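Local structure of outer membrane protein OMP121 (5FQ8) at residues Ala44-Gly49 / Val138-Ile143; Val469-Ile474 / Ser533-Leu538; Ile569-Leu574 / Ile582-Ile587; Val665-Arg670 / Arg700-Leu705. The protein probably acts as a TonB-dependent receptor that transports substrate across the bacterial outer membrane, and binds calcium and magnesium ions. All blocks are in the same frame, centred on the assembly; numbering follows the deposited sequence.

Contact 1 of 4, residues Ala44-Gly49 / Val138-Ile143; sequences ATSVGG and VANMTI
T142 lays its hydroxyl branch beside the S46 side chain, tip to tip across two antiparallel strands of the plug domain. Strand 44-48 is outermost, within this chain, in a four-stranded mixed sheet, and strand 138-144 separates it from strand 161-166. Both hydroxyls take the same rotamer, anti to the carbonyl carbon and beside the backbone N (T142 chi1 -73°), which brings T142 OG1 within 3.4 Å of S46 OG, a weak hydrogen bond. T142 OG1 also accepts from N140 ND2 at 3.3 Å, nearly in the plane of the N140 amide; T142 OG1 thus links N140 and, weakly, S46 on one face. An alanine in place of T142 would remove OG1 and CG2, and would probably leave the N140 amide less fixed and S46 OG without its cross-strand partner.

On the other face sit T45, V47, M141 and I143. M141 CG is anti to the backbone N, and its end leads away from strand 44-48, the chain bending at chi3 and touching I52, V60, M61 and L64; T45 OG1 is bonded to K145.

The strongest backbone pairing is V47 with M141: V47 N to M141 O is 2.8 Å, and M141 N to V47 O is 2.7 Å, both nearly along the C=O axis. A139 and N140 then form a classic beta bulge against T165. Where the helix 49-54 begins, G49 N reaches A139 O at 2.7 Å from above the carbonyl plane, 48° out of it.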
loop_
_atom_site.group_PDB
_atom_site.type_symbol
_atom_site.label_atom_id
_atom_site.label_comp_id
_atom_site.label_asym_id
_atom_site.label_seq_id
_atom_site.Cartn_x
_atom_site.Cartn_y
_atom_site.Cartn_z
ATOM N N ALA B 44 28.006 -23.855 33.077
ATOM C CA ALA B 44 27.666 -24.289 31.730
ATOM C C ALA B 44 27.025 -25.660 31.811
ATOM O O ALA B 44 27.241 -26.406 32.767
ATOM C CB ALA B 44 28.895 -24.318 30.820
ATOM N N THR B 45 26.223 -25.979 30.811
ATOM C CA THR B 45 25.531 -27.258 30.749
ATOM C C THR B 45 25.659 -27.835 29.348
ATOM O O THR B 45 25.491 -27.113 28.363
ATOM C CB THR B 45 24.071 -27.101 31.120
ATOM O OG1 THR B 45 23.967 -26.731 32.491
ATOM C CG2 THR B 45 23.343 -28.396 30.916
ATOM N N SER B 46 25.978 -29.126 29.261
ATOM C CA SER B 46 26.085 -29.818 27.988
ATOM C C SER B 46 24.902 -30.750 27.829
ATOM O O SER B 46 24.522 -31.434 28.778
ATOM C CB SER B 46 27.386 -30.612 27.884
ATOM O OG SER B 46 28.510 -29.790 28.111
ATOM N N VAL B 47 24.305 -30.748 26.645
ATOM C CA VAL B 47 23.286 -31.714 26.269
ATOM C C VAL B 47 23.612 -32.219 24.878
ATOM O O VAL B 47 23.963 -31.434 23.995
ATOM C CB VAL B 47 21.869 -31.120 26.286
ATOM C CG1 VAL B 47 20.863 -32.186 25.935
ATOM C CG2 VAL B 47 21.568 -30.548 27.624
ATOM N N GLY B 48 23.502 -33.506 24.688
ATOM C CA GLY B 48 23.717 -34.070 23.384
ATOM C C GLY B 48 22.437 -34.158 22.595
ATOM O O GLY B 48 21.333 -34.114 23.144
ATOM N N GLY B 49 22.607 -34.295 21.288
ATOM C CA GLY B 49 21.470 -34.183 20.401
ATOM C C GLY B 49 20.396 -35.201 20.689
ATOM O O GLY B 49 19.213 -34.926 20.504
ATOM N N VAL B 138 21.782 -31.956 15.496
ATOM C CA VAL B 138 22.570 -31.456 16.615
ATOM C C VAL B 138 23.351 -32.602 17.234
ATOM O O VAL B 138 22.782 -33.638 17.591
ATOM C CB VAL B 138 21.685 -30.769 17.655
ATOM C CG1 VAL B 138 22.551 -30.174 18.731
ATOM C CG2 VAL B 138 20.871 -29.707 16.983
ATOM N N ALA B 139 24.659 -32.425 17.345
ATOM C CA ALA B 139 25.446 -33.369 18.117
ATOM C C ALA B 139 25.489 -32.946 19.570
ATOM O O ALA B 139 25.100 -33.699 20.465
ATOM C CB ALA B 139 26.853 -33.476 17.543
ATOM N N ASN B 140 25.912 -31.720 19.817
ATOM C CA ASN B 140 26.105 -31.231 21.168
ATOM C C ASN B 140 25.611 -29.797 21.272
ATOM O O ASN B 140 25.810 -28.992 20.362
ATOM C CB ASN B 140 27.577 -31.333 21.548
ATOM C CG ASN B 140 27.909 -30.552 22.770
ATOM O OD1 ASN B 140 27.642 -30.991 23.872
ATOM N ND2 ASN B 140 28.504 -29.387 22.591
ATOM N N MET B 141 24.948 -29.488 22.372
ATOM C CA MET B 141 24.591 -28.122 22.708
ATOM C C MET B 141 25.185 -27.784 24.055
ATOM O O MET B 141 24.973 -28.509 25.021
ATOM C CB MET B 141 23.083 -27.926 22.753
ATOM C CG MET B 141 22.677 -26.662 23.466
ATOM S SD MET B 141 20.921 -26.525 23.467
ATOM C CE MET B 141 20.607 -26.815 21.759
ATOM N N THR B 142 25.892 -26.673 24.125
ATOM C CA THR B 142 26.497 -26.215 25.363
ATOM C C THR B 142 26.114 -24.767 25.611
ATOM O O THR B 142 26.362 -23.900 24.768
ATOM C CB THR B 142 28.003 -26.374 25.301
ATOM O OG1 THR B 142 28.316 -27.756 25.416
ATOM C CG2 THR B 142 28.671 -25.620 26.415
ATOM N N ILE B 143 25.514 -24.517 26.769
ATOM C CA ILE B 143 24.959 -23.223 27.144
ATOM C C ILE B 143 25.922 -22.566 28.113
ATOM O O ILE B 143 26.118 -23.060 29.224
ATOM C CB ILE B 143 23.571 -23.382 27.767
ATOM C CG1 ILE B 143 22.590 -23.836 26.707
ATOM C CG2 ILE B 143 23.124 -22.108 28.379
ATOM C CD1 ILE B 143 21.215 -23.928 27.186
#

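Contact 2 of 4, residues Val469-Ile474 / Ser533-Leu538; sequences VNDFNI and SWKNML
The F472 ring receives the edge of W534 over one of its faces, with S533 O near the plane at its own edge; the W534 indole in turn carries K535 CG over one face, 3.7 Å above the plane. The aromatic pair is T-shaped (edge-to-face): the centroid of the F472 ring lies 4.6 Å from that of the W534 five-membered ring, and the planes meet at 69°. Different first torsions bring the rings together, since F472 CG stands anti to the carbonyl carbon whereas W534 CG stands anti to the backbone N.

The setting is the turn-bearing end of two adjacent beta hairpins in the barrel. A type I' turn from V469 to F472 joins one strand pair, and W534 to L538 closes the other with a classic bulge in which M537 and L538 both face W534. Such short turns are consistent with the periplasmic rim of a TonB-dependent barrel.

Beyond the rings, D471 and K535 run side by side and point the same way. The contact there is mainly through carbon, K535 CG lying 3.5 Å from D471 CB. The charged ends stay apart, with D471 OD2 4.1 Å from K535 NZ, too far for a salt bridge, though the opposite charges lie near each other. The backbones are held loosely: K535 N to D471 O is a weak bond, as are both bonds of the N473-S533 pair. In that pair N473 CB approaches S533 CB to 3.6 Å.

The hairpin turn is gripped from within, because W534 O accepts from two amides, M537 N at 3.1 Å and L538 N at 3.2 Å.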
loop_
_atom_site.group_PDB
_atom_site.type_symbol
_atom_site.label_atom_id
_atom_site.label_comp_id
_atom_site.label_asym_id
_atom_site.label_seq_id
_atom_site.Cartn_x
_atom_site.Cartn_y
_atom_site.Cartn_z
ATOM N N VAL B 469 54.883 -26.697 28.744
ATOM C CA VAL B 469 56.208 -26.576 29.360
ATOM C C VAL B 469 56.142 -27.147 30.771
ATOM O O VAL B 469 55.174 -26.904 31.493
ATOM C CB VAL B 469 56.708 -25.117 29.387
ATOM C CG1 VAL B 469 56.602 -24.498 28.019
ATOM C CG2 VAL B 469 55.940 -24.296 30.393
ATOM N N ASN B 470 57.157 -27.931 31.147
ATOM C CA ASN B 470 57.386 -28.460 32.495
ATOM C C ASN B 470 56.127 -28.618 33.333
ATOM O O ASN B 470 56.036 -28.014 34.409
ATOM C CB ASN B 470 58.355 -27.560 33.271
ATOM C CG ASN B 470 59.586 -27.193 32.483
ATOM O OD1 ASN B 470 60.064 -27.962 31.654
ATOM N ND2 ASN B 470 60.109 -25.999 32.741
ATOM N N ASP B 471 55.157 -29.397 32.839
ATOM C CA ASP B 471 53.862 -29.642 33.486
ATOM C C ASP B 471 52.879 -28.511 33.242
ATOM O O ASP B 471 51.667 -28.736 33.253
ATOM C CB ASP B 471 53.976 -29.866 34.999
ATOM C CG ASP B 471 54.966 -30.922 35.351
ATOM O OD1 ASP B 471 54.773 -32.074 34.903
ATOM O OD2 ASP B 471 55.923 -30.609 36.089
ATOM N N PHE B 472 53.370 -27.297 33.050
ATOM C CA PHE B 472 52.473 -26.214 32.696
ATOM C C PHE B 472 51.890 -26.437 31.306
ATOM O O PHE B 472 52.277 -27.343 30.568
ATOM C CB PHE B 472 53.200 -24.877 32.733
ATOM C CG PHE B 472 53.499 -24.398 34.106
ATOM C CD1 PHE B 472 52.505 -23.869 34.890
ATOM C CD2 PHE B 472 54.779 -24.462 34.607
ATOM C CE1 PHE B 472 52.776 -23.404 36.148
ATOM C CE2 PHE B 472 55.059 -24.010 35.872
ATOM C CZ PHE B 472 54.051 -23.485 36.648
ATOM N N ASN B 473 50.930 -25.597 30.952
ATOM C CA ASN B 473 50.414 -25.582 29.596
ATOM C C ASN B 473 49.942 -24.176 29.300
ATOM O O ASN B 473 49.311 -23.540 30.145
ATOM C CB ASN B 473 49.277 -26.585 29.400
ATOM C CG ASN B 473 49.190 -27.079 27.979
ATOM O OD1 ASN B 473 49.619 -26.397 27.054
ATOM N ND2 ASN B 473 48.640 -28.273 27.796
ATOM N N ILE B 474 50.270 -23.697 28.108
ATOM C CA ILE B 474 49.951 -22.344 27.675
ATOM C C ILE B 474 49.070 -22.443 26.443
ATOM O O ILE B 474 49.385 -23.191 25.515
ATOM C CB ILE B 474 51.228 -21.545 27.365
ATOM C CG1 ILE B 474 52.220 -21.695 28.501
ATOM C CG2 ILE B 474 50.917 -20.093 27.164
ATOM C CD1 ILE B 474 53.503 -20.989 28.246
ATOM N N SER B 533 47.548 -23.390 32.561
ATOM C CA SER B 533 47.206 -24.721 33.042
ATOM C C SER B 533 48.384 -25.354 33.777
ATOM O O SER B 533 49.511 -25.330 33.277
ATOM C CB SER B 533 46.777 -25.598 31.868
ATOM O OG SER B 533 46.697 -26.956 32.239
ATOM N N TRP B 534 48.126 -25.914 34.960
ATOM C CA TRP B 534 49.135 -26.625 35.749
ATOM C C TRP B 534 48.633 -28.026 36.086
ATOM O O TRP B 534 47.801 -28.190 36.981
ATOM C CB TRP B 534 49.481 -25.863 37.024
ATOM C CG TRP B 534 50.715 -26.376 37.752
ATOM C CD1 TRP B 534 51.998 -25.969 37.563
ATOM C CD2 TRP B 534 50.766 -27.385 38.775
ATOM N NE1 TRP B 534 52.846 -26.653 38.399
ATOM C CE2 TRP B 534 52.115 -27.531 39.152
ATOM C CE3 TRP B 534 49.805 -28.176 39.406
ATOM C CZ2 TRP B 534 52.524 -28.433 40.128
ATOM C CZ3 TRP B 534 50.216 -29.073 40.374
ATOM C CH2 TRP B 534 51.563 -29.191 40.727
ATOM N N LYS B 535 49.149 -29.029 35.374
ATOM C CA LYS B 535 48.982 -30.437 35.747
ATOM C C LYS B 535 47.516 -30.828 35.852
ATOM O O LYS B 535 47.131 -31.597 36.732
ATOM C CB LYS B 535 49.698 -30.763 37.061
ATOM C CG LYS B 535 51.218 -30.754 36.976
ATOM C CD LYS B 535 51.862 -31.398 38.196
ATOM C CE LYS B 535 53.359 -31.119 38.248
ATOM N NZ LYS B 535 53.919 -31.321 39.617
ATOM N N ASN B 536 46.688 -30.282 34.969
ATOM C CA ASN B 536 45.273 -30.653 34.892
ATOM C C ASN B 536 44.570 -30.521 36.241
ATOM O O ASN B 536 43.620 -31.245 36.540
ATOM C CB ASN B 536 45.119 -32.069 34.335
ATOM C CG ASN B 536 45.690 -32.196 32.931
ATOM O OD1 ASN B 536 45.558 -31.284 32.112
ATOM N ND2 ASN B 536 46.321 -33.327 32.648
ATOM N N MET B 537 45.031 -29.581 37.058
ATOM C CA MET B 537 44.526 -29.356 38.402
ATOM C C MET B 537 44.137 -27.895 38.573
ATOM O O MET B 537 43.081 -27.583 39.135
ATOM C CB MET B 537 45.588 -29.777 39.419
ATOM C CG MET B 537 45.284 -29.555 40.897
ATOM S SD MET B 537 46.692 -30.054 41.927
ATOM C CE MET B 537 46.011 -29.983 43.571
ATOM N N LEU B 538 45.001 -27.001 38.106
ATOM C CA LEU B 538 44.784 -25.560 38.139
ATOM C C LEU B 538 44.642 -25.047 36.717
ATOM O O LEU B 538 45.583 -25.123 35.925
ATOM C CB LEU B 538 45.935 -24.840 38.832
ATOM C CG LEU B 538 45.928 -24.795 40.350
ATOM C CD1 LEU B 538 47.278 -24.329 40.830
ATOM C CD2 LEU B 538 44.854 -23.857 40.829
#

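Contact 3 of 4, residues Ile569-Leu574 / Ile582-Ile587; sequences IFSELL and ITFGKI
The backbone leaves strand 558-569 at I569 and curls back beside strand 582-596, so that S571 N donates to G585 O at 3.2 Å, with an N-H...O angle of 146°, in the carbonyl plane and on a lone pair. This is the loop end of an antiparallel beta hairpin in the barrel wall. The returning strand turns a corner at T583, where T583 and F584 form a classic beta bulge against A655 of the next strand.

F570 packs face-on against the returning strand. Its CG occupies the crowded position between the backbone N and the carbonyl carbon (chi1 48°), which folds the ring back over the opposing strand. G585 O sits over the centre of one ring face, 3.5 Å above the plane, and I587 CB meets the ring edge in plane, 3.9 Å from F570 CE2. With no side chain at G585, the ring can lie directly against the backbone; M654 also touches it. An alanine in place of F570 would remove this ring, and would probably uncover the G585 carbonyl and cost I587 its packing partner.

I569 works on another side of the strand. Its CG2, anti to the backbone N, reaches F584 CE1 at 3.7 Å, while CG1 crosses K586 obliquely, 4.1 Å from K586 CB. The K586 chain bends at chi4 and takes its amine to S567 OG and to the carbonyl of K38.

Farther along the loop, the approach is tip to tip between methyls: L574 CD1 lies 4.2 Å from I582 CD1.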
loop_
_atom_site.group_PDB
_atom_site.type_symbol
_atom_site.label_atom_id
_atom_site.label_comp_id
_atom_site.label_asym_id
_atom_site.label_seq_id
_atom_site.Cartn_x
_atom_site.Cartn_y
_atom_site.Cartn_z
ATOM N N ILE B 569 40.634 -28.225 40.319
ATOM C CA ILE B 569 40.144 -29.585 40.486
ATOM C C ILE B 569 40.962 -30.205 41.608
ATOM O O ILE B 569 42.078 -30.666 41.393
ATOM C CB ILE B 569 40.248 -30.405 39.201
ATOM C CG1 ILE B 569 39.631 -29.663 38.039
ATOM C CG2 ILE B 569 39.528 -31.716 39.366
ATOM C CD1 ILE B 569 40.648 -28.999 37.212
ATOM N N PHE B 570 40.408 -30.208 42.812
ATOM C CA PHE B 570 41.084 -30.831 43.933
ATOM C C PHE B 570 40.854 -32.327 43.991
ATOM O O PHE B 570 41.369 -32.971 44.902
ATOM C CB PHE B 570 40.640 -30.185 45.242
ATOM C CG PHE B 570 39.165 -30.040 45.361
ATOM C CD1 PHE B 570 38.389 -31.078 45.828
ATOM C CD2 PHE B 570 38.553 -28.862 45.004
ATOM C CE1 PHE B 570 37.028 -30.949 45.937
ATOM C CE2 PHE B 570 37.188 -28.724 45.106
ATOM C CZ PHE B 570 36.425 -29.773 45.571
ATOM N N SER B 571 40.083 -32.894 43.067
ATOM C CA SER B 571 40.008 -34.343 42.956
ATOM C C SER B 571 41.399 -34.906 42.757
ATOM O O SER B 571 41.979 -35.475 43.686
ATOM C CB SER B 571 39.123 -34.762 41.797
ATOM O OG SER B 571 37.775 -34.535 42.104
ATOM N N GLU B 572 41.925 -34.762 41.542
ATOM C CA GLU B 572 43.303 -35.131 41.269
ATOM C C GLU B 572 44.228 -34.422 42.242
ATOM O O GLU B 572 44.003 -33.264 42.596
ATOM C CB GLU B 572 43.667 -34.768 39.835
ATOM C CG GLU B 572 42.860 -35.497 38.804
ATOM C CD GLU B 572 43.141 -34.987 37.420
ATOM O OE1 GLU B 572 44.247 -34.451 37.216
ATOM O OE2 GLU B 572 42.254 -35.105 36.544
ATOM N N LEU B 573 45.261 -35.135 42.678
ATOM C CA LEU B 573 46.149 -34.682 43.745
ATOM C C LEU B 573 45.336 -34.032 44.871
ATOM O O LEU B 573 45.434 -32.837 45.158
ATOM C CB LEU B 573 47.228 -33.750 43.190
ATOM C CG LEU B 573 48.205 -34.402 42.191
ATOM C CD1 LEU B 573 49.280 -33.431 41.719
ATOM C CD2 LEU B 573 48.852 -35.659 42.770
ATOM N N LEU B 574 44.499 -34.864 45.488
ATOM C CA LEU B 574 43.596 -34.437 46.547
ATOM C C LEU B 574 44.360 -34.132 47.824
ATOM O O LEU B 574 44.659 -32.975 48.103
ATOM C CB LEU B 574 42.527 -35.502 46.812
ATOM C CG LEU B 574 41.423 -35.133 47.808
ATOM C CD1 LEU B 574 40.063 -35.544 47.279
ATOM C CD2 LEU B 574 41.682 -35.777 49.145
ATOM N N ILE B 582 35.188 -40.121 45.688
ATOM C CA ILE B 582 34.981 -38.834 45.049
ATOM C C ILE B 582 35.485 -38.957 43.615
ATOM O O ILE B 582 36.689 -38.905 43.360
ATOM C CB ILE B 582 35.701 -37.724 45.810
ATOM C CG1 ILE B 582 35.303 -37.761 47.272
ATOM C CG2 ILE B 582 35.367 -36.386 45.217
ATOM C CD1 ILE B 582 36.131 -36.865 48.100
ATOM N N THR B 583 34.563 -39.125 42.672
ATOM C CA THR B 583 34.965 -39.224 41.277
ATOM C C THR B 583 35.538 -37.910 40.770
ATOM O O THR B 583 36.523 -37.898 40.026
ATOM C CB THR B 583 33.774 -39.625 40.412
ATOM O OG1 THR B 583 33.129 -40.776 40.960
ATOM C CG2 THR B 583 34.233 -39.926 39.011
ATOM N N PHE B 584 34.929 -36.797 41.149
ATOM C CA PHE B 584 35.276 -35.502 40.591
ATOM C C PHE B 584 34.959 -34.438 41.628
ATOM O O PHE B 584 33.957 -34.531 42.335
ATOM C CB PHE B 584 34.507 -35.259 39.284
ATOM C CG PHE B 584 34.953 -34.047 38.522
ATOM C CD1 PHE B 584 36.223 -33.981 37.983
ATOM C CD2 PHE B 584 34.089 -32.985 38.322
ATOM C CE1 PHE B 584 36.636 -32.871 37.278
ATOM C CE2 PHE B 584 34.494 -31.875 37.621
ATOM C CZ PHE B 584 35.771 -31.816 37.097
ATOM N N GLY B 585 35.845 -33.458 41.738
ATOM C CA GLY B 585 35.682 -32.357 42.661
ATOM C C GLY B 585 36.406 -31.133 42.148
ATOM O O GLY B 585 37.636 -31.069 42.177
ATOM N N LYS B 586 35.640 -30.155 41.673
ATOM C CA LYS B 586 36.147 -28.977 40.975
ATOM C C LYS B 586 35.511 -27.744 41.583
ATOM O O LYS B 586 34.297 -27.716 41.784
ATOM C CB LYS B 586 35.814 -29.070 39.485
ATOM C CG LYS B 586 35.993 -27.820 38.681
ATOM C CD LYS B 586 35.169 -27.935 37.414
ATOM C CE LYS B 586 35.412 -26.796 36.441
ATOM N NZ LYS B 586 36.711 -26.952 35.717
ATOM N N ILE B 587 36.316 -26.733 41.880
ATOM C CA ILE B 587 35.809 -25.473 42.412
ATOM C C ILE B 587 36.080 -24.372 41.394
ATOM O O ILE B 587 37.113 -24.383 40.717
ATOM C CB ILE B 587 36.418 -25.156 43.795
ATOM C CG1 ILE B 587 35.684 -23.991 44.446
ATOM C CG2 ILE B 587 37.871 -24.845 43.687
ATOM C CD1 ILE B 587 36.288 -23.539 45.737
#

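Contact 4 of 4, residues Val665-Arg670 / Arg700-Leu705; sequences VSYYNR and RGIELL
E703 O is the best-held polar atom, with two hydrogen bonds: S666 N donates to it at 2.7 Å in the carbonyl plane, and a water donates at 2.8 Å. V665 CA adds a CA-H...O contact to E703 O at 3.2 Å. The water also bonds S666 OG at 3.1 Å, so it bridges the two strands. The return bond from E703 N to S666 O is nearly straight, with an N-H...O angle of 171°.

One face of the strand pair carries S666, Y668 and E703. Y668 CG takes the crowded position between the backbone N and the carbonyl carbon, which lays its ring across G701. G701 CA stands 4.0 Å from the ring centroid and 29° off its normal, a CH-pi contact over the face. The E703 side chain crosses that of Y668 at about a right angle, with the carboxylate plane turned 43° from the ring and OE2 3.5 Å from Y668 CE2. Its charge is met by a salt bridge to R89, and Y668 OH bonds N727.

On the opposite face, Y667 lies alongside I702, its CE1 3.5 Å from I702 CG1, and V665 similarly runs beside L704. At the end, N669 OD1 rests against the aliphatic part of R700.

The five-pair antiparallel register belongs to a TonB-dependent beta barrel wall, and the tyrosine folded over a cross-strand glycine fits the aromatic rescue motif of beta sheets.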
loop_
_atom_site.group_PDB
_atom_site.type_symbol
_atom_site.label_atom_id
_atom_site.label_comp_id
_atom_site.label_asym_id
_atom_site.label_seq_id
_atom_site.Cartn_x
_atom_site.Cartn_y
_atom_site.Cartn_z
ATOM N N VAL B 665 26.634 -26.545 41.709
ATOM C CA VAL B 665 26.052 -25.374 42.357
ATOM C C VAL B 665 26.796 -24.133 41.903
ATOM O O VAL B 665 28.025 -24.089 41.959
ATOM C CB VAL B 665 26.106 -25.465 43.891
ATOM C CG1 VAL B 665 25.364 -24.289 44.508
ATOM C CG2 VAL B 665 25.513 -26.747 44.351
ATOM N N SER B 666 26.052 -23.119 41.492
ATOM C CA SER B 666 26.626 -21.844 41.100
ATOM C C SER B 666 25.945 -20.711 41.851
ATOM O O SER B 666 24.741 -20.762 42.109
ATOM C CB SER B 666 26.500 -21.639 39.607
ATOM O OG SER B 666 27.146 -22.693 38.929
ATOM N N TYR B 667 26.734 -19.706 42.220
ATOM C CA TYR B 667 26.243 -18.478 42.832
ATOM C C TYR B 667 26.762 -17.309 42.016
ATOM O O TYR B 667 27.972 -17.164 41.848
ATOM C CB TYR B 667 26.714 -18.346 44.277
ATOM C CG TYR B 667 26.111 -19.338 45.237
ATOM C CD1 TYR B 667 24.913 -19.071 45.874
ATOM C CD2 TYR B 667 26.759 -20.536 45.533
ATOM C CE1 TYR B 667 24.368 -19.966 46.757
ATOM C CE2 TYR B 667 26.219 -21.440 46.420
ATOM C CZ TYR B 667 25.022 -21.148 47.025
ATOM O OH TYR B 667 24.468 -22.036 47.906
ATOM N N TYR B 668 25.856 -16.472 41.527
ATOM C CA TYR B 668 26.204 -15.412 40.591
ATOM C C TYR B 668 25.648 -14.074 41.040
ATOM O O TYR B 668 24.609 -13.992 41.693
ATOM C CB TYR B 668 25.690 -15.709 39.203
ATOM C CG TYR B 668 24.206 -15.898 39.146
ATOM C CD1 TYR B 668 23.351 -14.824 38.975
ATOM C CD2 TYR B 668 23.660 -17.154 39.236
ATOM C CE1 TYR B 668 22.000 -15.005 38.913
ATOM C CE2 TYR B 668 22.317 -17.343 39.178
ATOM C CZ TYR B 668 21.494 -16.270 39.022
ATOM O OH TYR B 668 20.155 -16.496 38.960
ATOM N N ASN B 669 26.340 -13.019 40.636
ATOM C CA ASN B 669 25.953 -11.652 40.958
ATOM C C ASN B 669 26.215 -10.805 39.719
ATOM O O ASN B 669 27.368 -10.502 39.411
ATOM C CB ASN B 669 26.731 -11.150 42.169
ATOM C CG ASN B 669 26.522 -9.685 42.432
ATOM O OD1 ASN B 669 25.577 -9.300 43.098
ATOM N ND2 ASN B 669 27.421 -8.857 41.924
ATOM N N ARG B 670 25.147 -10.422 39.023
ATOM C CA ARG B 670 25.203 -9.813 37.697
ATOM C C ARG B 670 24.695 -8.381 37.757
ATOM O O ARG B 670 23.590 -8.142 38.253
ATOM C CB ARG B 670 24.347 -10.628 36.726
ATOM C CG ARG B 670 24.624 -10.472 35.272
ATOM C CD ARG B 670 23.541 -11.221 34.524
ATOM N NE ARG B 670 24.001 -11.874 33.300
ATOM C CZ ARG B 670 24.567 -13.071 33.262
ATOM N NH1 ARG B 670 24.760 -13.738 34.375
ATOM N NH2 ARG B 670 24.950 -13.594 32.113
ATOM N N ARG B 700 20.841 -11.669 40.739
ATOM C CA ARG B 700 21.575 -12.530 41.657
ATOM C C ARG B 700 20.773 -13.796 41.885
ATOM O O ARG B 700 19.540 -13.766 41.892
ATOM C CB ARG B 700 21.799 -11.880 43.027
ATOM C CG ARG B 700 22.757 -10.725 43.090
ATOM C CD ARG B 700 23.096 -10.369 44.550
ATOM N NE ARG B 700 21.962 -10.473 45.465
ATOM C CZ ARG B 700 21.921 -9.900 46.663
ATOM N NH1 ARG B 700 22.945 -9.169 47.081
ATOM N NH2 ARG B 700 20.855 -10.047 47.438
ATOM N N GLY B 701 21.467 -14.901 42.115
ATOM C CA GLY B 701 20.757 -16.118 42.441
ATOM C C GLY B 701 21.627 -17.336 42.606
ATOM O O GLY B 701 22.839 -17.249 42.787
ATOM N N ILE B 702 20.962 -18.482 42.548
ATOM C CA ILE B 702 21.565 -19.784 42.794
ATOM C C ILE B 702 21.146 -20.717 41.674
ATOM O O ILE B 702 19.963 -20.784 41.331
ATOM C CB ILE B 702 21.129 -20.374 44.149
ATOM C CG1 ILE B 702 21.282 -19.363 45.268
ATOM C CG2 ILE B 702 21.951 -21.576 44.485
ATOM C CD1 ILE B 702 20.708 -19.852 46.568
ATOM N N GLU B 703 22.107 -21.450 41.123
ATOM C CA GLU B 703 21.852 -22.485 40.132
ATOM C C GLU B 703 22.376 -23.791 40.692
ATOM O O GLU B 703 23.581 -23.934 40.915
ATOM C CB GLU B 703 22.523 -22.169 38.788
ATOM C CG GLU B 703 21.927 -21.000 38.031
ATOM C CD GLU B 703 22.861 -20.425 36.991
ATOM O OE1 GLU B 703 23.944 -20.999 36.780
ATOM O OE2 GLU B 703 22.513 -19.390 36.390
ATOM N N LEU B 704 21.480 -24.740 40.899
ATOM C CA LEU B 704 21.803 -25.981 41.578
ATOM C C LEU B 704 21.304 -27.155 40.753
ATOM O O LEU B 704 20.151 -27.166 40.320
ATOM C CB LEU B 704 21.182 -25.977 42.970
ATOM C CG LEU B 704 20.936 -27.267 43.723
ATOM C CD1 LEU B 704 22.243 -27.971 43.937
ATOM C CD2 LEU B 704 20.302 -26.901 45.033
ATOM N N LEU B 705 22.173 -28.131 40.538
ATOM C CA LEU B 705 21.839 -29.353 39.822
ATOM C C LEU B 705 22.279 -30.560 40.643
ATOM O O LEU B 705 23.373 -30.567 41.206
ATOM C CB LEU B 705 22.502 -29.357 38.444
ATOM C CG LEU B 705 22.529 -30.596 37.559
ATOM C CD1 LEU B 705 21.140 -30.976 37.168
ATOM C CD2 LEU B 705 23.357 -30.324 36.341
HETATM O O HOH W 1 24.892 -24.854 38.635
#

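How the contacts relate
Contacts 2, 3 and 4 follow one another along the barrel wall, whereas contact 1 belongs to the plug. Contacts 2 and 3 meet directly: M537 O lies 2.8 Å from I569 N, a probable hydrogen bond that continues the strand pairing from one hairpin to the next, and M537 CE packs against L573 O. Contact 1 comes nearest to contact 4, about 5 Å between nearest atoms; between the two domains R89 makes a salt bridge to E703, and R670 donates to the backbone carbonyl of K145. Contact 3 is about 7 Å from contact 4 at nearest atoms, and contact 2 about 17 Å from contact 1. All four lie away from the metal sites and the lipid pocket.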